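PDB 6S8T: erythrocyte membrane protein 1 from Plasmodium falciparum, which binds the host receptor ICAM-1 through the DBLbeta domain held in this chain, and so probably helps infected erythrocytes adhere to host cells. Local coordinates for residues D84-F90 / P113-C119; A149-D154 / A263-E267; Y365-Y369 / Y414-Y420; Y369-A375 / F395-Q399. All coordinates share one frame; numbering follows the deposited sequence. Where two conformers were deposited one is given.

Contact 1: D84-F90 / P113-C119; sequences DGNNERF and PRRQHMC
Arg89 CA comes to 5.1 Å from Pro113 CA, and Asp84 CA to 5.4 Å from His117 CA, so the irregular loop 84-90 meets segment 113-119 at two points. A type I turn runs from Asp84 to Asn87 in the loop; the partner is a short helix, 113-116, and at His117 the chain leaves the helix. The Asp84 carboxylate ties the turn to the residues that follow it: OD1 accepts from Glu88 N at 2.8 Å through its syn lone pair, and OD2 is met by Arg89 N from above the carboxylate plane. The same group lies over one face of the His117 imidazole, OD1 near the ring centre, with the two planes 29° apart. In the imidazole plane His117 NE2 meets a water at 2.9 Å, which donates to Glu88 OE1. Arg89 sets CG anti to the backbone N (chi1 -173°) and stays extended, sliding past His117 in the opposite sense, until NE and NH1 both form weak bonds to Arg114 O, NH1 at 3.1 Å. His117 O stands over the guanidinium, 3.4 Å from Arg89 CZ. A salt bridge from Arg89 NH1 to Asp152 and another from Asp84 to Arg159 tie the loop to helix 137-163. Arg114 pairs with Glu300 of helix 293-319 and Asp188 of helix 172-194, and the Cys80-Cys119 disulfide secures the far end of segment 113-119.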
# COMPACT_ATOMS: atom_id res chain seq x y z
N ASP A 84 11.97 5.34 -10.51
CA ASP A 84 11.32 6.64 -10.64
C ASP A 84 12.17 7.61 -11.48
O ASP A 84 12.65 8.64 -11.00
CB ASP A 84 11.00 7.24 -9.27
CG ASP A 84 10.05 8.42 -9.35
OD1 ASP A 84 9.31 8.53 -10.35
OD2 ASP A 84 10.05 9.25 -8.42
N GLY A 85 12.34 7.24 -12.75
CA GLY A 85 13.14 8.03 -13.66
C GLY A 85 12.51 9.34 -14.07
O GLY A 85 13.23 10.24 -14.54
N ASN A 86 11.20 9.48 -13.92
CA ASN A 86 10.49 10.70 -14.30
C ASN A 86 10.07 11.53 -13.10
O ASN A 86 9.41 12.56 -13.28
CB ASN A 86 9.26 10.35 -15.15
CG ASN A 86 9.63 9.69 -16.46
OD1 ASN A 86 10.62 10.07 -17.10
ND2 ASN A 86 8.85 8.70 -16.86
N ASN A 87 10.42 11.11 -11.88
CA ASN A 87 10.06 11.82 -10.65
C ASN A 87 8.54 11.99 -10.55
O ASN A 87 8.01 13.10 -10.48
CB ASN A 87 10.78 13.16 -10.56
CG ASN A 87 12.28 13.00 -10.40
OD1 ASN A 87 12.78 12.83 -9.29
ND2 ASN A 87 13.00 13.06 -11.51
N GLU A 88 7.84 10.86 -10.54
CA GLU A 88 6.40 10.84 -10.42
C GLU A 88 5.92 10.21 -9.12
O GLU A 88 4.71 10.22 -8.86
CB GLU A 88 5.76 10.09 -11.59
CG GLU A 88 5.98 10.74 -12.94
CD GLU A 88 5.39 9.92 -14.07
OE1 GLU A 88 5.13 8.72 -13.86
OE2 GLU A 88 5.19 10.49 -15.17
N ARG A 89 6.82 9.68 -8.29
CA ARG A 89 6.43 8.77 -7.22
C ARG A 89 5.49 9.44 -6.21
O ARG A 89 4.52 8.82 -5.76
CB ARG A 89 7.66 8.22 -6.50
CG ARG A 89 7.33 7.13 -5.49
CD ARG A 89 8.58 6.52 -4.88
NE ARG A 89 8.25 5.36 -4.05
CZ ARG A 89 9.12 4.68 -3.31
NH1 ARG A 89 8.71 3.64 -2.59
NH2 ARG A 89 10.40 5.04 -3.27
N PHE A 90 5.76 10.69 -5.84
CA PHE A 90 4.93 11.37 -4.86
C PHE A 90 4.46 12.72 -5.39
O PHE A 90 4.26 13.66 -4.61
CB PHE A 90 5.67 11.53 -3.53
CG PHE A 90 5.92 10.22 -2.82
CD1 PHE A 90 4.88 9.54 -2.21
CD2 PHE A 90 7.19 9.68 -2.76
CE1 PHE A 90 5.10 8.34 -1.56
CE2 PHE A 90 7.42 8.48 -2.11
CZ PHE A 90 6.37 7.81 -1.51
N PRO A 113 1.55 4.70 -7.17
CA PRO A 113 2.87 5.15 -7.64
C PRO A 113 3.99 4.88 -6.65
O PRO A 113 5.11 4.59 -7.07
CB PRO A 113 2.67 6.66 -7.85
CG PRO A 113 1.21 6.80 -8.15
CD PRO A 113 0.52 5.74 -7.32
N ARG A 114 3.71 4.96 -5.35
CA ARG A 114 4.71 4.59 -4.35
C ARG A 114 5.16 3.15 -4.53
O ARG A 114 6.36 2.84 -4.47
CB ARG A 114 4.17 4.82 -2.94
CG ARG A 114 5.06 4.28 -1.83
CD ARG A 114 4.28 4.10 -0.55
NE ARG A 114 3.07 3.31 -0.77
CZ ARG A 114 3.06 1.98 -0.84
NH1 ARG A 114 1.92 1.34 -1.05
NH2 ARG A 114 4.18 1.30 -0.70
N ARG A 115 4.20 2.24 -4.76
CA ARG A 115 4.52 0.83 -4.93
C ARG A 115 5.27 0.58 -6.24
O ARG A 115 6.23 -0.20 -6.27
CB ARG A 115 3.24 -0.01 -4.88
CG ARG A 115 3.39 -1.46 -5.35
CD ARG A 115 4.18 -2.29 -4.35
NE ARG A 115 4.42 -3.66 -4.82
CZ ARG A 115 5.51 -4.03 -5.50
NH1 ARG A 115 6.45 -3.13 -5.79
NH2 ARG A 115 5.65 -5.29 -5.89
N GLN A 116 4.83 1.22 -7.32
CA GLN A 116 5.43 0.97 -8.63
C GLN A 116 6.92 1.32 -8.64
O GLN A 116 7.72 0.63 -9.28
CB GLN A 116 4.69 1.76 -9.70
CG GLN A 116 5.30 1.64 -11.09
CD GLN A 116 4.44 2.30 -12.15
OE1 GLN A 116 3.22 2.28 -12.07
NE2 GLN A 116 5.09 2.89 -13.15
N HIS A 117 7.31 2.38 -7.93
CA HIS A 117 8.70 2.82 -7.90
C HIS A 117 9.40 2.45 -6.60
O HIS A 117 10.31 3.15 -6.15
CB HIS A 117 8.78 4.33 -8.14
CG HIS A 117 8.08 4.78 -9.39
ND1 HIS A 117 8.47 4.38 -10.65
CD2 HIS A 117 7.00 5.57 -9.57
CE1 HIS A 117 7.67 4.92 -11.55
NE2 HIS A 117 6.77 5.65 -10.92
N MET A 118 8.99 1.34 -5.99
CA MET A 118 9.60 0.86 -4.76
C MET A 118 11.03 0.40 -5.01
O MET A 118 11.36 -0.13 -6.07
CB MET A 118 8.75 -0.28 -4.18
CG MET A 118 8.96 -0.58 -2.72
SD MET A 118 7.63 -1.62 -2.08
CE MET A 118 8.35 -2.19 -0.55
N CYS A 119 11.90 0.62 -4.01
CA CYS A 119 13.33 0.33 -4.14
C CYS A 119 13.61 -1.13 -3.77
O CYS A 119 14.05 -1.46 -2.67
CB CYS A 119 14.16 1.27 -3.28
SG CYS A 119 14.10 3.03 -3.72
O HOH W 1 4.28 6.79 -11.77
O HOH W 2 11.71 5.68 -5.75

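Contact 2: A149-D154 / A263-E267; sequences AKMDAD and AMQCE
A near-parallel helix pair of the Duffy-binding-like helical core is formed here, where Ala149, Lys150, Ala153 and Asp154 of helix 137-163 meet Ala263, Met264 and Glu267 of helix 246-268. The segment axes approach to 7.8 Å and cross at -29°, a close spacing consistent with the three alanines whose CB bonds point into the interface. Met264 fills the inner side. Its CG sits 3.3 Å from Ala149 O and 4.0 Å from Ala153 CB, and the chain stays extended beyond CG, carrying CE to 3.7 Å from Ala149 CB. This apolar seam is continued by helix 172-194, since Met264 also touches Phe186 and Ser185 while Ala149 touches Leu189 and Ala153 touches Val182. Nearby, the disulfide of Cys266 with Cys61 links helix 246-268 to the N-terminal part of the chain. At the outer side the chemistry becomes charged. Glu267 bends at chi2 (-66°), which folds its carboxylate back across the neighbouring helix between Lys150 and Asp154. Lys150 crosses it at about a right angle, its aliphatic chain passing beside OE2, but the salt bridge is long, with NZ 3.6 Å from Glu267 OE2. The other carboxylate oxygen of Glu267 has an acidic neighbour: Asp154 OD1 lies 3.0 Å from Glu267 OE1, the planes 60° apart, an approach of two acceptors that may mean a proton is shared or one pKa is raised.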
# COMPACT_ATOMS: atom_id res chain seq x y z
N ALA A 149 14.56 -2.27 2.83
CA ALA A 149 13.63 -1.53 3.69
C ALA A 149 14.21 -0.18 4.11
O ALA A 149 13.49 0.82 4.15
CB ALA A 149 13.28 -2.37 4.92
N LYS A 150 15.51 -0.14 4.41
CA LYS A 150 16.12 1.12 4.86
C LYS A 150 16.25 2.11 3.71
O LYS A 150 15.93 3.30 3.87
CB LYS A 150 17.48 0.85 5.49
CG LYS A 150 18.30 2.12 5.74
CD LYS A 150 19.62 1.82 6.42
CE LYS A 150 20.49 3.07 6.50
NZ LYS A 150 20.84 3.59 5.15
N MET A 151 16.72 1.65 2.55
CA MET A 151 16.88 2.56 1.42
C MET A 151 15.54 3.02 0.86
O MET A 151 15.43 4.15 0.37
CB MET A 151 17.73 1.91 0.32
CG MET A 151 19.15 1.59 0.75
SD MET A 151 20.20 1.01 -0.60
CE MET A 151 20.29 2.47 -1.63
N ASP A 152 14.51 2.17 0.92
CA ASP A 152 13.20 2.59 0.42
C ASP A 152 12.57 3.61 1.35
O ASP A 152 11.93 4.56 0.90
CB ASP A 152 12.28 1.38 0.23
CG ASP A 152 11.01 1.72 -0.53
OD1 ASP A 152 11.10 2.19 -1.69
OD2 ASP A 152 9.91 1.53 0.04
N ALA A 153 12.75 3.44 2.67
CA ALA A 153 12.25 4.42 3.62
C ALA A 153 12.96 5.76 3.46
O ALA A 153 12.33 6.82 3.54
CB ALA A 153 12.42 3.90 5.05
N ASP A 154 14.28 5.74 3.24
CA ASP A 154 15.02 6.98 3.05
C ASP A 154 14.59 7.68 1.76
O ASP A 154 14.46 8.91 1.73
CB ASP A 154 16.52 6.70 3.04
CG ASP A 154 17.35 7.97 2.92
OD1 ASP A 154 17.28 8.83 3.82
OD2 ASP A 154 18.09 8.10 1.92
N ALA A 263 14.91 -1.52 10.63
CA ALA A 263 15.73 -0.92 9.58
C ALA A 263 15.08 0.34 9.02
O ALA A 263 15.78 1.27 8.62
CB ALA A 263 15.97 -1.94 8.47
N MET A 264 13.75 0.39 9.00
CA MET A 264 13.03 1.59 8.58
C MET A 264 12.98 2.65 9.66
O MET A 264 12.86 3.84 9.35
CB MET A 264 11.61 1.22 8.12
CG MET A 264 11.57 0.39 6.84
SD MET A 264 9.89 -0.05 6.34
CE MET A 264 10.14 -0.53 4.64
N GLN A 265 13.07 2.25 10.94
CA GLN A 265 13.07 3.23 12.02
C GLN A 265 14.32 4.09 12.03
O GLN A 265 14.31 5.18 12.63
CB GLN A 265 12.91 2.53 13.37
CG GLN A 265 11.53 1.97 13.64
CD GLN A 265 11.42 1.32 15.01
OE1 GLN A 265 12.36 0.69 15.49
NE2 GLN A 265 10.26 1.47 15.64
N CYS A 266 15.41 3.64 11.39
CA CYS A 266 16.63 4.45 11.34
C CYS A 266 16.39 5.79 10.66
O CYS A 266 17.01 6.79 11.03
CB CYS A 266 17.73 3.69 10.60
SG CYS A 266 18.28 2.16 11.38
N GLU A 267 15.49 5.82 9.68
CA GLU A 267 15.20 7.03 8.93
C GLU A 267 14.02 7.81 9.50
O GLU A 267 14.02 9.05 9.44
CB GLU A 267 14.93 6.69 7.46
CG GLU A 267 16.00 5.81 6.82
CD GLU A 267 17.35 6.52 6.69
OE1 GLU A 267 17.36 7.76 6.61
OE2 GLU A 267 18.39 5.82 6.67

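Contact 3: Y365-Y369 / Y414-Y420; sequences YEELY and YSTAAGY
Tyr365 makes the largest single contribution to this contact, laying its ring along the backbone from Tyr414 to Ala417 and passing its hydroxyl to the carbonyl of Tyr414. CG stands anti to the backbone N (chi1 -176°), which directs the ring out of helix 335-372 and across the start of helix 417-424. At its far end Tyr365 OH donates to Tyr414 O at 2.8 Å; the C=O...donor angle is 131° and the donor is tilted 31° from the carbonyl plane. That bond, made at the ring edge, fixes where the hydroxyl ends. Over one face lies Ala417 N, 3.4 Å from Tyr365 CD1, and Ala417 CB makes a CH-pi contact 4.1 Å from the centroid of the Tyr365 ring. Thr416 is the N-cap of helix 417-424, its OG1 accepting from Gly419 N at 3.1 Å, so the tyrosine packs on the first turn of a capped helix. Tyr420 crosses Tyr365 at about a right angle and brings CD2 to 3.4 Å from Tyr365 OH. One turn further along helix 335-372, Tyr369 has the same anti arrangement and receives Ser415 CA over a face, 3.8 Å from the ring centroid, a second CH-pi contact. Ser415 CB touches Tyr369 CE2 at 3.7 Å, while its OG bonds to Ser412 O. Helix 293-319 backs the group, Leu295 touching Tyr365 and Met298 touching both Ala417 and Tyr420.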
# COMPACT_ATOMS: atom_id res chain seq x y z
N TYR A 365 -14.98 -4.38 -4.28
CA TYR A 365 -15.18 -4.43 -2.84
C TYR A 365 -16.50 -5.11 -2.49
O TYR A 365 -16.54 -6.02 -1.66
CB TYR A 365 -15.14 -3.01 -2.26
CG TYR A 365 -15.25 -2.93 -0.74
CD1 TYR A 365 -16.47 -3.10 -0.09
CD2 TYR A 365 -14.13 -2.67 0.04
CE1 TYR A 365 -16.57 -3.03 1.29
CE2 TYR A 365 -14.22 -2.59 1.42
CZ TYR A 365 -15.44 -2.77 2.04
OH TYR A 365 -15.51 -2.69 3.41
N GLU A 366 -17.59 -4.66 -3.11
CA GLU A 366 -18.91 -5.16 -2.76
C GLU A 366 -19.08 -6.62 -3.15
O GLU A 366 -19.71 -7.40 -2.43
CB GLU A 366 -19.99 -4.29 -3.42
CG GLU A 366 -21.42 -4.70 -3.12
CD GLU A 366 -22.44 -3.71 -3.68
OE1 GLU A 366 -23.42 -3.38 -2.97
OE2 GLU A 366 -22.26 -3.26 -4.83
N GLU A 367 -18.51 -7.01 -4.30
CA GLU A 367 -18.58 -8.41 -4.72
C GLU A 367 -17.93 -9.33 -3.70
O GLU A 367 -18.49 -10.38 -3.36
CB GLU A 367 -17.93 -8.56 -6.10
CG GLU A 367 -17.87 -9.98 -6.62
CD GLU A 367 -17.31 -10.06 -8.03
OE1 GLU A 367 -17.61 -9.15 -8.84
OE2 GLU A 367 -16.57 -11.02 -8.32
N LEU A 368 -16.75 -8.95 -3.20
CA LEU A 368 -16.07 -9.78 -2.21
C LEU A 368 -16.79 -9.78 -0.87
O LEU A 368 -16.79 -10.80 -0.17
CB LEU A 368 -14.63 -9.30 -2.04
CG LEU A 368 -13.73 -9.47 -3.27
CD1 LEU A 368 -12.39 -8.79 -3.05
CD2 LEU A 368 -13.55 -10.94 -3.58
N TYR A 369 -17.39 -8.65 -0.49
CA TYR A 369 -18.09 -8.58 0.78
C TYR A 369 -19.34 -9.46 0.77
O TYR A 369 -19.64 -10.13 1.77
CB TYR A 369 -18.45 -7.13 1.10
CG TYR A 369 -18.94 -6.90 2.51
CD1 TYR A 369 -18.04 -6.61 3.53
CD2 TYR A 369 -20.29 -6.96 2.82
CE1 TYR A 369 -18.47 -6.39 4.83
CE2 TYR A 369 -20.73 -6.74 4.11
CZ TYR A 369 -19.82 -6.46 5.11
OH TYR A 369 -20.27 -6.24 6.39
N TYR A 414 -19.25 -0.89 6.92
CA TYR A 414 -18.25 -1.67 6.20
C TYR A 414 -18.82 -2.47 5.03
O TYR A 414 -18.06 -3.18 4.37
CB TYR A 414 -17.53 -2.62 7.16
CG TYR A 414 -16.64 -1.90 8.15
CD1 TYR A 414 -15.35 -1.53 7.81
CD2 TYR A 414 -17.09 -1.60 9.43
CE1 TYR A 414 -14.53 -0.87 8.70
CE2 TYR A 414 -16.28 -0.94 10.34
CZ TYR A 414 -15.00 -0.58 9.96
OH TYR A 414 -14.17 0.08 10.84
N SER A 415 -20.12 -2.37 4.75
CA SER A 415 -20.69 -3.11 3.64
C SER A 415 -20.44 -2.46 2.28
O SER A 415 -20.79 -3.05 1.26
CB SER A 415 -22.20 -3.31 3.85
OG SER A 415 -22.86 -2.07 4.01
N THR A 416 -19.86 -1.26 2.25
CA THR A 416 -19.49 -0.59 1.01
C THR A 416 -18.09 0.00 1.13
O THR A 416 -17.62 0.31 2.23
CB THR A 416 -20.47 0.53 0.62
OG1 THR A 416 -20.38 1.61 1.57
CG2 THR A 416 -21.91 0.02 0.56
N ALA A 417 -17.43 0.16 -0.01
CA ALA A 417 -16.09 0.74 -0.02
C ALA A 417 -16.11 2.17 0.50
O ALA A 417 -15.21 2.58 1.24
CB ALA A 417 -15.50 0.68 -1.43
N ALA A 418 -17.13 2.95 0.12
CA ALA A 418 -17.27 4.31 0.64
C ALA A 418 -17.37 4.31 2.16
O ALA A 418 -16.81 5.19 2.82
CB ALA A 418 -18.49 4.98 0.02
N GLY A 419 -18.09 3.34 2.72
CA GLY A 419 -18.16 3.25 4.17
C GLY A 419 -16.83 2.90 4.80
O GLY A 419 -16.47 3.44 5.85
N TYR A 420 -16.08 1.99 4.17
CA TYR A 420 -14.75 1.65 4.67
C TYR A 420 -13.83 2.87 4.68
O TYR A 420 -13.07 3.08 5.64
CB TYR A 420 -14.14 0.53 3.83
CG TYR A 420 -12.89 -0.09 4.44
CD1 TYR A 420 -11.65 0.53 4.33
CD2 TYR A 420 -12.96 -1.30 5.12
CE1 TYR A 420 -10.51 -0.04 4.89
CE2 TYR A 420 -11.84 -1.87 5.69
CZ TYR A 420 -10.62 -1.24 5.57
OH TYR A 420 -9.51 -1.82 6.14

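Contact 4: Y369-A375 / F395-Q399; sequences YLQAKIA and FKELQ
Ala372 CA and Lys396 CA, 5.6 Å apart, are the closest CA pair of segment 369-375, which begins on helix 335-372, and segment 395-399 on helix 388-402. The Tyr369 ring presents its edge to the face of Phe395, a T-shaped pair with centroids 5.1 Å apart and planes at 72°; CD1 of the tyrosine stands over the centre of the phenyl ring. On the tyrosine face opposite the one covered by Ser415 CA, the Gln399 amide stands nearly upright, planes 84° apart, with NE2 3.4 Å from Tyr369 CZ and close to the ring centre. That nitrogen also donates to Tyr369 O at 3.0 Å, the acceptor lying in the amide plane, so one group serves both the ring and the backbone of the same residue. Gln399 OE1 turns the other way, 3.3 Å from Lys373 CB. Phe395 CB closes on Ala372 CB at 3.7 Å, an apolar contact between the aromatic pair and the lysine Lys396. That lysine curls at chi4 (-61°), so that NZ reaches Ala372 O and Ala375 O, each 3.0 Å away and met nearly along the C=O axis; Ala375 is poorly ordered, which makes the second bond less certain. Lys373 sends NZ to Asp404, tying the loop after helix 388-402 to this junction. Phe395 also meets Tyr365 edge-to-face, and Leu398 packs on Met19 of helix 16-32.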
# COMPACT_ATOMS: atom_id res chain seq x y z
N TYR A 369 -17.39 -8.65 -0.49
CA TYR A 369 -18.09 -8.58 0.78
C TYR A 369 -19.34 -9.46 0.77
O TYR A 369 -19.64 -10.13 1.77
CB TYR A 369 -18.45 -7.13 1.10
CG TYR A 369 -18.94 -6.90 2.51
CD1 TYR A 369 -18.04 -6.61 3.53
CD2 TYR A 369 -20.29 -6.96 2.82
CE1 TYR A 369 -18.47 -6.39 4.83
CE2 TYR A 369 -20.73 -6.74 4.11
CZ TYR A 369 -19.82 -6.46 5.11
OH TYR A 369 -20.27 -6.24 6.39
N LEU A 370 -20.07 -9.47 -0.35
CA LEU A 370 -21.28 -10.28 -0.44
C LEU A 370 -20.95 -11.77 -0.45
O LEU A 370 -21.68 -12.58 0.15
CB LEU A 370 -22.07 -9.90 -1.69
CG LEU A 370 -22.64 -8.49 -1.75
CD1 LEU A 370 -23.29 -8.24 -3.10
CD2 LEU A 370 -23.63 -8.26 -0.63
N GLN A 371 -19.87 -12.16 -1.13
CA GLN A 371 -19.51 -13.57 -1.18
C GLN A 371 -19.00 -14.07 0.17
O GLN A 371 -19.16 -15.26 0.48
CB GLN A 371 -18.46 -13.81 -2.26
CG GLN A 371 -18.98 -13.57 -3.66
CD GLN A 371 -17.99 -13.97 -4.73
OE1 GLN A 371 -18.25 -13.80 -5.92
NE2 GLN A 371 -16.86 -14.50 -4.31
N ALA A 372 -18.41 -13.19 0.98
CA ALA A 372 -17.93 -13.59 2.29
C ALA A 372 -19.08 -14.04 3.19
O ALA A 372 -18.99 -15.08 3.86
CB ALA A 372 -17.15 -12.45 2.94
N LYS A 373 -20.16 -13.27 3.23
CA LYS A 373 -21.24 -13.58 4.16
C LYS A 373 -22.14 -14.71 3.66
O LYS A 373 -23.08 -15.08 4.37
CB LYS A 373 -22.08 -12.34 4.44
CG LYS A 373 -22.78 -11.77 3.23
CD LYS A 373 -23.84 -10.76 3.63
CE LYS A 373 -23.24 -9.59 4.39
NZ LYS A 373 -24.26 -8.55 4.68
N ILE A 374 -21.86 -15.28 2.49
CA ILE A 374 -22.69 -16.32 1.90
C ILE A 374 -21.97 -17.66 1.87
O ILE A 374 -22.58 -18.70 2.13
CB ILE A 374 -23.16 -15.90 0.49
CG1 ILE A 374 -24.38 -14.99 0.59
CG2 ILE A 374 -23.44 -17.12 -0.37
CD1 ILE A 374 -24.98 -14.65 -0.74
N ALA A 375 -20.67 -17.66 1.56
CA ALA A 375 -19.89 -18.89 1.50
C ALA A 375 -19.87 -19.60 2.85
O ALA A 375 -19.25 -19.11 3.81
CB ALA A 375 -18.46 -18.60 1.04
N PHE A 395 -13.03 -10.34 5.64
CA PHE A 395 -14.42 -9.87 5.68
C PHE A 395 -15.30 -10.77 6.55
O PHE A 395 -16.25 -10.27 7.17
CB PHE A 395 -14.98 -9.80 4.26
CG PHE A 395 -14.68 -8.50 3.54
CD1 PHE A 395 -14.36 -7.35 4.25
CD2 PHE A 395 -14.73 -8.43 2.16
CE1 PHE A 395 -14.10 -6.16 3.59
CE2 PHE A 395 -14.47 -7.25 1.49
CZ PHE A 395 -14.15 -6.11 2.21
N LYS A 396 -15.01 -12.07 6.62
CA LYS A 396 -15.81 -12.95 7.47
C LYS A 396 -15.61 -12.61 8.95
O LYS A 396 -16.58 -12.57 9.72
CB LYS A 396 -15.44 -14.42 7.23
CG LYS A 396 -16.23 -15.08 6.12
CD LYS A 396 -15.93 -16.57 6.07
CE LYS A 396 -16.98 -17.31 5.26
NZ LYS A 396 -18.34 -17.17 5.87
N GLU A 397 -14.37 -12.37 9.36
CA GLU A 397 -14.13 -11.98 10.74
C GLU A 397 -14.69 -10.59 11.04
O GLU A 397 -15.12 -10.33 12.17
CB GLU A 397 -12.63 -12.04 11.05
CG GLU A 397 -12.07 -13.45 11.11
CD GLU A 397 -12.77 -14.31 12.15
OE1 GLU A 397 -13.67 -15.08 11.78
OE2 GLU A 397 -12.42 -14.19 13.34
N LEU A 398 -14.71 -9.71 10.04
CA LEU A 398 -15.30 -8.39 10.23
C LEU A 398 -16.82 -8.49 10.40
O LEU A 398 -17.40 -7.87 11.30
CB LEU A 398 -14.95 -7.50 9.03
CG LEU A 398 -15.21 -6.00 9.13
CD1 LEU A 398 -14.41 -5.40 10.27
CD2 LEU A 398 -14.84 -5.32 7.81
N GLN A 399 -17.47 -9.27 9.54
CA GLN A 399 -18.92 -9.47 9.64
C GLN A 399 -19.29 -10.16 10.94
O GLN A 399 -20.37 -9.91 11.50
CB GLN A 399 -19.41 -10.26 8.43
CG GLN A 399 -19.33 -9.48 7.11
CD GLN A 399 -19.23 -10.38 5.89
OE1 GLN A 399 -19.22 -11.61 6.01
NE2 GLN A 399 -19.13 -9.77 4.72

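Overall arrangement
The four contacts form two groups on opposite sides of the chain's centre. Contacts 1 and 2, centres 16 Å apart, meet through Asp152 of helix 137-163: besides pairing with Arg89, its OD1 lies 2.9 Å from Cys119 N, a probable hydrogen bond. Contacts 3 and 4, centres 10 Å apart, share Tyr369 and helix 335-372, and contact 4 is nested in the loop that contact 3 closes. Contacts 1, 3 and 4 are buried, whereas contact 2 is partly so. Chemistry follows place: arginine and carboxylate networks hold loop to helix in contact 1, alanines and a methionine pack two helices in contact 2, with a charged rim, aromatic rings lead contact 3, and contact 4 adds amide and lysine bonds to backbone carbonyls.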